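Local coordinates for protein putative alpha-L-fucosidase (Bacteroides thetaiotaomicron, PDB 3EYP) that probably hydrolyses alpha-L-fucosidic linkages, releasing fucose from glycans, at residues Val193-Lys198 against Val206-Asn211; Glu140-Tyr145 against Arg179-Ile184; Gly390-Lys395 against Cys445-Thr450. All coordinates share one frame; numbering follows the deposited sequence.

Interaction 1: residues Val193-Lys198 against Val206-Asn211; sequences VIFGTK and VRWMGN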
loop_
_atom_site.group_PDB
_atom_site.type_symbol
_atom_site.label_atom_id
_atom_site.label_comp_id
_atom_site.label_asym_id
_atom_site.label_seq_id
_atom_site.Cartn_x
_atom_site.Cartn_y
_atom_site.Cartn_z
ATOM N N VAL A 193 -12.203 -0.894 -2.027
ATOM C CA VAL A 193 -11.502 -0.618 -0.752
ATOM C C VAL A 193 -11.492 0.872 -0.537
ATOM O O VAL A 193 -11.147 1.666 -1.426
ATOM C CB VAL A 193 -10.024 -1.083 -0.821
ATOM C CG1 VAL A 193 -9.267 -0.604 0.351
ATOM C CG2 VAL A 193 -9.888 -2.582 -0.942
ATOM N N ILE A 194 -11.897 1.262 0.655
ATOM C CA ILE A 194 -11.887 2.667 1.054
ATOM C C ILE A 194 -10.715 3.058 1.963
ATOM O O ILE A 194 -10.556 2.497 3.056
ATOM C CB ILE A 194 -13.184 3.055 1.706
ATOM C CG1 ILE A 194 -14.351 2.905 0.719
ATOM C CG2 ILE A 194 -13.080 4.487 2.282
ATOM C CD1 ILE A 194 -15.732 3.022 1.444
ATOM N N PHE A 195 -9.886 3.970 1.454
ATOM C CA PHE A 195 -8.816 4.622 2.280
ATOM C C PHE A 195 -9.538 5.768 2.945
ATOM O O PHE A 195 -9.976 6.716 2.281
ATOM C CB PHE A 195 -7.635 5.128 1.451
ATOM C CG PHE A 195 -6.615 5.882 2.242
ATOM C CD1 PHE A 195 -5.484 5.235 2.769
ATOM C CD2 PHE A 195 -6.752 7.241 2.444
ATOM C CE1 PHE A 195 -4.520 5.933 3.513
ATOM C CE2 PHE A 195 -5.759 7.972 3.176
ATOM C CZ PHE A 195 -4.663 7.309 3.708
ATOM N N GLY A 196 -9.676 5.667 4.269
ATOM C CA GLY A 196 -10.463 6.649 5.038
ATOM C C GLY A 196 -9.665 7.310 6.141
ATOM O O GLY A 196 -8.806 6.711 6.786
ATOM N N THR A 197 -9.934 8.579 6.295
ATOM C CA THR A 197 -9.259 9.410 7.273
ATOM C C THR A 197 -10.300 10.172 8.073
ATOM O O THR A 197 -11.443 10.382 7.651
ATOM C CB THR A 197 -8.380 10.426 6.569
ATOM O OG1 THR A 197 -9.172 11.079 5.538
ATOM C CG2 THR A 197 -7.125 9.733 5.970
ATOM N N LYS A 198 -9.867 10.565 9.243
ATOM C CA LYS A 198 -10.637 11.459 10.103
ATOM C C LYS A 198 -12.057 10.961 10.307
ATOM O O LYS A 198 -12.277 9.808 10.798
ATOM C CB LYS A 198 -10.510 12.894 9.578
ATOM C CG LYS A 198 -9.175 13.505 9.932
ATOM C CD LYS A 198 -8.890 14.862 9.213
ATOM C CE LYS A 198 -7.495 15.334 9.386
ATOM N NZ LYS A 198 -7.337 16.613 8.659
ATOM N N VAL A 206 -8.904 0.669 4.957
ATOM C CA VAL A 206 -7.466 0.889 5.233
ATOM C C VAL A 206 -7.239 2.283 5.772
ATOM O O VAL A 206 -8.019 3.225 5.507
ATOM C CB VAL A 206 -6.599 0.552 4.009
ATOM C CG1 VAL A 206 -6.931 -0.890 3.504
ATOM C CG2 VAL A 206 -6.789 1.586 2.841
ATOM N N ARG A 207 -6.153 2.416 6.524
ATOM C CA ARG A 207 -5.819 3.675 7.166
ATOM C C ARG A 207 -4.544 4.300 6.663
ATOM O O ARG A 207 -3.668 3.643 6.094
ATOM C CB ARG A 207 -5.641 3.432 8.694
ATOM C CG ARG A 207 -4.425 2.541 9.083
ATOM C CD ARG A 207 -4.267 2.379 10.644
ATOM N NE ARG A 207 -2.909 2.000 11.041
ATOM C CZ ARG A 207 -2.529 0.776 11.424
ATOM N NH1 ARG A 207 -3.363 -0.246 11.337
ATOM N NH2 ARG A 207 -1.263 0.538 11.765
ATOM N N TRP A 208 -4.407 5.577 6.997
ATOM C CA TRP A 208 -3.115 6.259 6.933
ATOM C C TRP A 208 -2.157 5.840 8.064
ATOM O O TRP A 208 -2.546 5.356 9.106
ATOM C CB TRP A 208 -3.292 7.778 6.961
ATOM C CG TRP A 208 -2.083 8.523 6.544
ATOM C CD1 TRP A 208 -1.241 8.228 5.511
ATOM C CD2 TRP A 208 -1.606 9.738 7.124
ATOM N NE1 TRP A 208 -0.251 9.188 5.432
ATOM C CE2 TRP A 208 -0.465 10.126 6.408
ATOM C CE3 TRP A 208 -2.040 10.533 8.195
ATOM C CZ2 TRP A 208 0.251 11.299 6.721
ATOM C CZ3 TRP A 208 -1.347 11.690 8.497
ATOM C CH2 TRP A 208 -0.227 12.062 7.767
ATOM N N MET A 209 -0.868 6.069 7.835
ATOM C CA MET A 209 0.133 5.630 8.783
ATOM C C MET A 209 0.983 6.753 9.336
ATOM O O MET A 209 2.056 6.538 9.827
ATOM C CB MET A 209 1.034 4.538 8.216
ATOM C CG MET A 209 1.204 4.610 6.761
ATOM S SD MET A 209 1.992 6.063 6.094
ATOM C CE MET A 209 3.681 5.716 6.540
ATOM N N GLY A 210 0.500 7.954 9.155
ATOM C CA GLY A 210 0.997 9.146 9.798
ATOM C C GLY A 210 2.173 9.930 9.244
ATOM O O GLY A 210 2.516 10.964 9.801
ATOM N N ASN A 211 2.821 9.438 8.201
ATOM C CA ASN A 211 3.825 10.214 7.431
ATOM C C ASN A 211 3.795 9.959 5.924
ATOM O O ASN A 211 3.116 9.058 5.448
ATOM C CB ASN A 211 5.249 10.032 7.970
ATOM C CG ASN A 211 5.797 8.636 7.711
ATOM O OD1 ASN A 211 6.127 8.313 6.584
ATOM N ND2 ASN A 211 5.870 7.776 8.782
HETATM O O HOH W 1 -6.556 6.947 8.331
#
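Two backbone hydrogen bonds join Val193-Lys198 to Val206-Asn211, and both involve Val206. Val206 N donates to Ile194 O at 3.1 Å, nearly straight at 166° but from above the carbonyl plane. Val206 O receives Gly196 N at 3.2 Å, almost along the C=O axis. The two bonds form a single beta bridge between Phe195 and Val206. Farther on, the two segments part and a water links them: it donates to Gly196 O and accepts from Trp208 N.

The Phe195 ring, with CG anti to the backbone N, runs along Val206-Trp208. Val206 CG2 meets Phe195 CD1 at the ring edge, 3.9 Å away. Phe195 CE1 lies 3.5 Å from Trp208 N, and Phe195 CZ is 3.6 Å from Trp208 CB. The Phe195 and Trp208 side chains lie side by side. The Val193 and Val206 side chains cross at about a right angle, Val193 CG1 being 3.9 Å from Val206 CG1.

Asp205 accepts a hydrogen bond from Ile194 N. Trp208 borders a bound glycerol, probably from the crystallisation liquor. Strand 193-195 belongs to the parallel sheet of the TIM-barrel-type domain and pairs with strand 162-164. Helix 12-20 packs on Val193 and Val206, helix 175-188 on Ile194, and strand 253-257 on Phe195 and Val206.

Interaction 2: residues Glu140-Tyr145 against Arg179-Ile184; sequences ERYKEY and RHWYKI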
loop_
_atom_site.group_PDB
_atom_site.type_symbol
_atom_site.label_atom_id
_atom_site.label_comp_id
_atom_site.label_asym_id
_atom_site.label_seq_id
_atom_site.Cartn_x
_atom_site.Cartn_y
_atom_site.Cartn_z
ATOM N N GLU A 140 -24.039 20.761 3.722
ATOM C CA GLU A 140 -25.148 19.931 3.270
ATOM C C GLU A 140 -25.201 19.927 1.740
ATOM O O GLU A 140 -25.543 18.920 1.069
ATOM C CB GLU A 140 -26.483 20.458 3.807
ATOM C CG GLU A 140 -27.701 19.652 3.440
ATOM C CD GLU A 140 -27.683 18.266 4.103
ATOM O OE1 GLU A 140 -26.783 17.992 4.957
ATOM O OE2 GLU A 140 -28.552 17.446 3.741
ATOM N N ARG A 141 -24.887 21.079 1.199
ATOM C CA ARG A 141 -24.951 21.282 -0.254
ATOM C C ARG A 141 -23.799 20.512 -0.908
ATOM O O ARG A 141 -23.920 19.875 -1.950
ATOM C CB ARG A 141 -24.833 22.762 -0.640
ATOM C CG ARG A 141 -26.096 23.618 -0.703
ATOM C CD ARG A 141 -25.690 25.041 -1.300
ATOM N NE ARG A 141 -26.298 25.406 -2.580
ATOM C CZ ARG A 141 -25.654 25.830 -3.673
ATOM N NH1 ARG A 141 -24.329 25.949 -3.700
ATOM N NH2 ARG A 141 -26.359 26.148 -4.752
ATOM N N TYR A 142 -22.666 20.610 -0.263
ATOM C CA TYR A 142 -21.449 20.052 -0.803
ATOM C C TYR A 142 -21.577 18.532 -0.720
ATOM O O TYR A 142 -21.086 17.785 -1.558
ATOM C CB TYR A 142 -20.224 20.527 -0.037
ATOM C CG TYR A 142 -18.966 19.816 -0.549
ATOM C CD1 TYR A 142 -18.393 20.180 -1.769
ATOM C CD2 TYR A 142 -18.402 18.743 0.129
ATOM C CE1 TYR A 142 -17.282 19.548 -2.257
ATOM C CE2 TYR A 142 -17.298 18.082 -0.384
ATOM C CZ TYR A 142 -16.735 18.506 -1.589
ATOM O OH TYR A 142 -15.603 17.905 -2.124
ATOM N N LYS A 143 -22.220 18.083 0.351
ATOM C CA LYS A 143 -22.476 16.650 0.533
ATOM C C LYS A 143 -23.216 16.133 -0.673
ATOM O O LYS A 143 -22.863 15.091 -1.231
ATOM C CB LYS A 143 -23.302 16.361 1.790
ATOM C CG LYS A 143 -23.974 14.973 1.791
ATOM C CD LYS A 143 -24.913 14.764 2.945
ATOM C CE LYS A 143 -26.249 15.460 2.736
ATOM N NZ LYS A 143 -27.237 15.048 3.786
ATOM N N GLU A 144 -24.246 16.844 -1.111
ATOM C CA GLU A 144 -24.981 16.375 -2.312
ATOM C C GLU A 144 -24.160 16.442 -3.597
ATOM O O GLU A 144 -24.248 15.563 -4.419
ATOM C CB GLU A 144 -26.305 17.135 -2.542
ATOM C CG GLU A 144 -27.208 17.130 -1.358
ATOM C CD GLU A 144 -27.603 15.717 -0.922
ATOM O OE1 GLU A 144 -27.780 14.807 -1.790
ATOM O OE2 GLU A 144 -27.707 15.521 0.313
ATOM N N TYR A 145 -23.372 17.509 -3.750
ATOM C CA TYR A 145 -22.511 17.702 -4.949
ATOM C C TYR A 145 -21.544 16.525 -5.088
ATOM O O TYR A 145 -21.419 15.845 -6.131
ATOM C CB TYR A 145 -21.674 19.012 -4.844
ATOM C CG TYR A 145 -20.523 19.165 -5.866
ATOM C CD1 TYR A 145 -20.790 19.283 -7.221
ATOM C CD2 TYR A 145 -19.186 19.208 -5.467
ATOM C CE1 TYR A 145 -19.791 19.417 -8.143
ATOM C CE2 TYR A 145 -18.168 19.335 -6.381
ATOM C CZ TYR A 145 -18.472 19.435 -7.728
ATOM O OH TYR A 145 -17.520 19.623 -8.683
ATOM N N ARG A 179 -21.007 8.938 5.555
ATOM C CA ARG A 179 -21.935 7.778 5.475
ATOM C C ARG A 179 -22.663 7.750 4.143
ATOM O O ARG A 179 -22.753 6.719 3.463
ATOM C CB ARG A 179 -22.984 7.779 6.581
ATOM C CG ARG A 179 -23.781 6.457 6.688
ATOM C CD ARG A 179 -24.749 6.480 7.881
ATOM N NE ARG A 179 -25.804 7.495 7.783
ATOM C CZ ARG A 179 -26.001 8.555 8.578
ATOM N NH1 ARG A 179 -27.074 9.378 8.351
ATOM N NH2 ARG A 179 -25.225 8.786 9.610
ATOM N N HIS A 180 -23.258 8.893 3.857
ATOM C CA HIS A 180 -23.967 9.124 2.607
ATOM C C HIS A 180 -23.095 8.679 1.434
ATOM O O HIS A 180 -23.525 7.933 0.551
ATOM C CB HIS A 180 -24.393 10.605 2.505
ATOM C CG HIS A 180 -25.306 10.908 1.361
ATOM N ND1 HIS A 180 -26.525 10.280 1.185
ATOM C CD2 HIS A 180 -25.202 11.819 0.361
ATOM C CE1 HIS A 180 -27.111 10.770 0.102
ATOM N NE2 HIS A 180 -26.328 11.703 -0.416
ATOM N N TRP A 181 -21.837 9.071 1.489
ATOM C CA TRP A 181 -20.871 8.686 0.432
ATOM C C TRP A 181 -20.491 7.210 0.406
ATOM O O TRP A 181 -20.455 6.546 -0.640
ATOM C CB TRP A 181 -19.628 9.532 0.493
ATOM C CG TRP A 181 -19.866 11.005 0.373
ATOM C CD1 TRP A 181 -20.964 11.632 -0.107
ATOM C CD2 TRP A 181 -18.958 12.031 0.783
ATOM N NE1 TRP A 181 -20.801 13.015 -0.040
ATOM C CE2 TRP A 181 -19.576 13.274 0.524
ATOM C CE3 TRP A 181 -17.703 12.020 1.367
ATOM C CZ2 TRP A 181 -18.950 14.485 0.777
ATOM C CZ3 TRP A 181 -17.060 13.263 1.607
ATOM C CH2 TRP A 181 -17.696 14.457 1.333
ATOM N N TYR A 182 -20.245 6.695 1.577
ATOM C CA TYR A 182 -19.906 5.271 1.755
ATOM C C TYR A 182 -20.974 4.321 1.195
ATOM O O TYR A 182 -20.661 3.338 0.538
ATOM C CB TYR A 182 -19.721 5.002 3.240
ATOM C CG TYR A 182 -19.803 3.576 3.636
ATOM C CD1 TYR A 182 -18.730 2.731 3.425
ATOM C CD2 TYR A 182 -20.934 3.083 4.291
ATOM C CE1 TYR A 182 -18.775 1.440 3.840
ATOM C CE2 TYR A 182 -20.998 1.807 4.704
ATOM C CZ TYR A 182 -19.916 0.971 4.482
ATOM O OH TYR A 182 -19.975 -0.347 4.890
ATOM N N LYS A 183 -22.236 4.680 1.403
ATOM C CA LYS A 183 -23.363 3.865 0.919
ATOM C C LYS A 183 -23.345 3.764 -0.598
ATOM O O LYS A 183 -23.637 2.711 -1.211
ATOM C CB LYS A 183 -24.722 4.438 1.416
ATOM C CG LYS A 183 -24.958 4.189 2.923
ATOM C CD LYS A 183 -26.343 4.677 3.421
ATOM C CE LYS A 183 -27.499 4.289 2.496
ATOM N NZ LYS A 183 -28.486 3.224 3.030
ATOM N N ILE A 184 -22.942 4.858 -1.225
ATOM C CA ILE A 184 -22.821 4.866 -2.689
ATOM C C ILE A 184 -21.741 3.948 -3.141
ATOM O O ILE A 184 -21.944 3.109 -4.006
ATOM C CB ILE A 184 -22.615 6.288 -3.271
ATOM C CG1 ILE A 184 -23.894 7.089 -3.037
ATOM C CG2 ILE A 184 -22.175 6.209 -4.735
ATOM C CD1 ILE A 184 -23.698 8.560 -2.795
#
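Helices 139-155 and 175-188 of the TIM-barrel-type domain pack nearly parallel here. Strand 162-164 lies between them in the chain. The short segments Glu140-Tyr145 and Arg179-Ile184 have axes 10.5 Å apart and 9° from parallel, so mainly long side chains bridge the gap.

The tight part is built round Trp181. Its CG is anti to the carbonyl carbon, and the indole reaches across to the first helix. Trp181 NE1 donates to Lys143 O at 3.2 Å, with an N-H...O angle of 174°. The oxygen lies almost in the indole plane, and the N-H arrives on a lone pair of the carbonyl. This bond, together with the stacked Tyr146, holds the indole in place. The benzo end of the indole meets Tyr142, whose CE2 is 4.0 Å from Trp181 CH2; the two side chains cross at about a right angle. Tyr142 OH is hydrogen-bonded to Lys76 NZ. A leucine in place of Trp181 would lose the indole N-H, and would probably leave Lys143 O without this partner and loosen the packing against Tyr142.

The other side is looser and more polar. His180 crosses the Lys143 chain, with His180 CD2 at 3.7 Å from Lys143 CG. Glu144 OE1 comes within 3.7 Å of His180 NE2, too far for a hydrogen bond, and the carboxylate and ring planes are 55° apart. The nearby carboxylate could favour a protonated imidazole, although Lys143 NZ may oppose this. The Lys143 chain bends at chi3, which turns its amine back to its own helix. There it forms a salt-bridge network, long to Glu144 OE2 and short to Glu140 OE2. Lys143 NZ sits 2.7 Å from Glu140 OE2, above the carboxylate plane.

Interaction 3: residues Gly390-Lys395 against Cys445-Thr450; sequences GHRTTK and CPAIHT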
loop_
_atom_site.group_PDB
_atom_site.type_symbol
_atom_site.label_atom_id
_atom_site.label_comp_id
_atom_site.label_asym_id
_atom_site.label_seq_id
_atom_site.Cartn_x
_atom_site.Cartn_y
_atom_site.Cartn_z
ATOM N N GLY A 390 -5.364 -14.169 11.701
ATOM C CA GLY A 390 -5.098 -13.079 12.664
ATOM C C GLY A 390 -3.649 -12.863 12.957
ATOM O O GLY A 390 -2.814 -13.601 12.493
ATOM N N HIS A 391 -3.344 -11.772 13.675
ATOM C CA HIS A 391 -2.022 -11.583 14.246
ATOM C C HIS A 391 -1.894 -12.582 15.410
ATOM O O HIS A 391 -2.491 -12.418 16.491
ATOM C CB HIS A 391 -1.779 -10.175 14.799
ATOM C CG HIS A 391 -1.358 -9.160 13.761
ATOM N ND1 HIS A 391 -0.116 -9.168 13.151
ATOM C CD2 HIS A 391 -1.983 -8.040 13.328
ATOM C CE1 HIS A 391 -0.027 -8.125 12.328
ATOM N NE2 HIS A 391 -1.152 -7.428 12.417
ATOM N N ARG A 392 -1.058 -13.583 15.187
ATOM C CA ARG A 392 -0.923 -14.690 16.166
ATOM C C ARG A 392 0.371 -14.615 16.911
ATOM O O ARG A 392 0.414 -14.609 18.115
ATOM C CB ARG A 392 -1.023 -16.035 15.432
ATOM C CG ARG A 392 -2.329 -16.182 14.725
ATOM C CD ARG A 392 -2.402 -17.424 13.885
ATOM N NE ARG A 392 -2.685 -18.611 14.671
ATOM C CZ ARG A 392 -3.884 -18.990 15.091
ATOM N NH1 ARG A 392 -3.989 -20.092 15.811
ATOM N NH2 ARG A 392 -4.964 -18.266 14.852
ATOM N N THR A 393 1.442 -14.616 16.152
ATOM C CA THR A 393 2.818 -14.449 16.714
ATOM C C THR A 393 3.114 -12.999 17.059
ATOM O O THR A 393 2.755 -12.068 16.317
ATOM C CB THR A 393 3.875 -15.027 15.742
ATOM O OG1 THR A 393 3.593 -16.444 15.565
ATOM C CG2 THR A 393 5.281 -14.771 16.254
ATOM N N THR A 394 3.747 -12.811 18.226
ATOM C CA THR A 394 4.039 -11.484 18.729
ATOM C C THR A 394 5.452 -11.255 19.172
ATOM O O THR A 394 5.805 -10.143 19.545
ATOM C CB THR A 394 3.116 -11.067 19.902
ATOM O OG1 THR A 394 3.258 -11.999 20.993
ATOM C CG2 THR A 394 1.659 -10.983 19.463
ATOM N N LYS A 395 6.269 -12.295 19.109
ATOM C CA LYS A 395 7.706 -12.106 19.302
ATOM C C LYS A 395 8.442 -13.197 18.570
ATOM O O LYS A 395 8.016 -14.358 18.603
ATOM C CB LYS A 395 8.009 -12.089 20.822
ATOM C CG LYS A 395 9.436 -11.825 21.168
ATOM C CD LYS A 395 9.612 -11.806 22.686
ATOM C CE LYS A 395 11.097 -11.820 23.054
ATOM N NZ LYS A 395 11.258 -12.237 24.509
ATOM N N CYS A 445 -1.214 -20.178 18.734
ATOM C CA CYS A 445 -0.204 -21.049 18.128
ATOM C C CYS A 445 0.146 -20.440 16.773
ATOM O O CYS A 445 -0.711 -19.886 16.136
ATOM C CB CYS A 445 -0.669 -22.481 17.958
ATOM S SG CYS A 445 -2.090 -22.703 16.960
ATOM N N PRO A 446 1.388 -20.553 16.343
ATOM C CA PRO A 446 1.823 -19.964 15.050
ATOM C C PRO A 446 1.154 -20.552 13.829
ATOM O O PRO A 446 0.788 -21.724 13.786
ATOM C CB PRO A 446 3.309 -20.277 14.993
ATOM C CG PRO A 446 3.575 -21.283 16.054
ATOM C CD PRO A 446 2.482 -21.225 17.056
ATOM N N ALA A 447 1.011 -19.697 12.836
ATOM C CA ALA A 447 0.518 -20.077 11.502
ATOM C C ALA A 447 1.269 -19.269 10.462
ATOM O O ALA A 447 0.986 -18.080 10.295
ATOM C CB ALA A 447 -0.973 -19.808 11.402
ATOM N N ILE A 448 2.288 -19.896 9.870
ATOM C CA ILE A 448 3.264 -19.211 9.010
ATOM C C ILE A 448 3.364 -19.815 7.599
ATOM O O ILE A 448 3.695 -21.016 7.397
ATOM C CB ILE A 448 4.647 -19.183 9.696
ATOM C CG1 ILE A 448 4.522 -18.435 11.046
ATOM C CG2 ILE A 448 5.722 -18.513 8.763
ATOM C CD1 ILE A 448 5.539 -18.824 12.098
ATOM N N HIS A 449 3.121 -18.952 6.626
ATOM C CA HIS A 449 3.065 -19.360 5.226
ATOM C C HIS A 449 4.463 -19.586 4.691
ATOM O O HIS A 449 4.742 -20.552 3.996
ATOM C CB HIS A 449 2.390 -18.287 4.328
ATOM C CG HIS A 449 0.916 -18.440 4.191
ATOM N ND1 HIS A 449 0.338 -19.586 3.673
ATOM C CD2 HIS A 449 -0.100 -17.566 4.401
ATOM C CE1 HIS A 449 -0.978 -19.436 3.649
ATOM N NE2 HIS A 449 -1.268 -18.214 4.063
ATOM N N THR A 450 5.324 -18.665 5.054
ATOM C CA THR A 450 6.610 -18.527 4.413
ATOM C C THR A 450 7.681 -18.128 5.358
ATOM O O THR A 450 7.497 -17.265 6.208
ATOM C CB THR A 450 6.541 -17.440 3.250
ATOM O OG1 THR A 450 5.447 -17.759 2.364
ATOM C CG2 THR A 450 7.853 -17.362 2.489
HETATM O O HOH W 2 2.070 -16.997 13.580
#
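The guanidinium of Arg392 meets Cys445 along its edge. Cys445 O and SG both lie near the guanidinium plane, while Ala447 CB approaches obliquely. The site lies in the beta-sandwich of the F5/8 type C domain, where Gly390-Lys395 leads into strand 393-401 of one sheet and Cys445-Thr450 into strand 447-454 of the other.

Arg392 grips Cys445 side-on. Arg392 NE donates to Cys445 O at 2.8 Å, in line with the C=O axis. NH1 gives a second, weak bond to the same oxygen. Arg392 NH1 also donates to Cys445 SG at 3.4 Å, only 2° out of the guanidinium plane. SG is within reach because it sits in the crowded position between backbone N and carbonyl carbon (chi1 60°). The Arg392 chain bends at chi3, and Arg392 CD packs 3.7 Å from Ala447 CB. The remaining nitrogen, NH2, donates to Ala4 O and Leu389 O, so the buried group is held at all three nitrogens.

Glu385 accepts hydrogen bonds from the backbone N of both Arg392 and Thr393. Thr393 crosses Pro446 obliquely, Thr393 OG1 being 3.9 Å from Pro446 CB. One water bridges the segments, donating to Thr393 OG1 at 2.6 Å and accepting from Ala447 N at 3.0 Å.

Overall arrangement
From the N terminus the three contacts follow in series; none nests in or crosses another. Interaction 2 comes first and joins two helices of the barrel domain, with strand 162-164 between them in the chain. Helix 175-188 then leads into strand 193-195, where interaction 1 closes a short loop of seven residues. These two contacts touch, through Ile194 CD1 and Tyr182 CD1, although their centres are 19 Å apart. Interaction 3 belongs to the F5/8 type C domain. It spans a longer, strand-rich excursion and ties the two sheets of the sandwich. Its nearest atoms are about 8 Å from interaction 1 and about 21 Å from interaction 2.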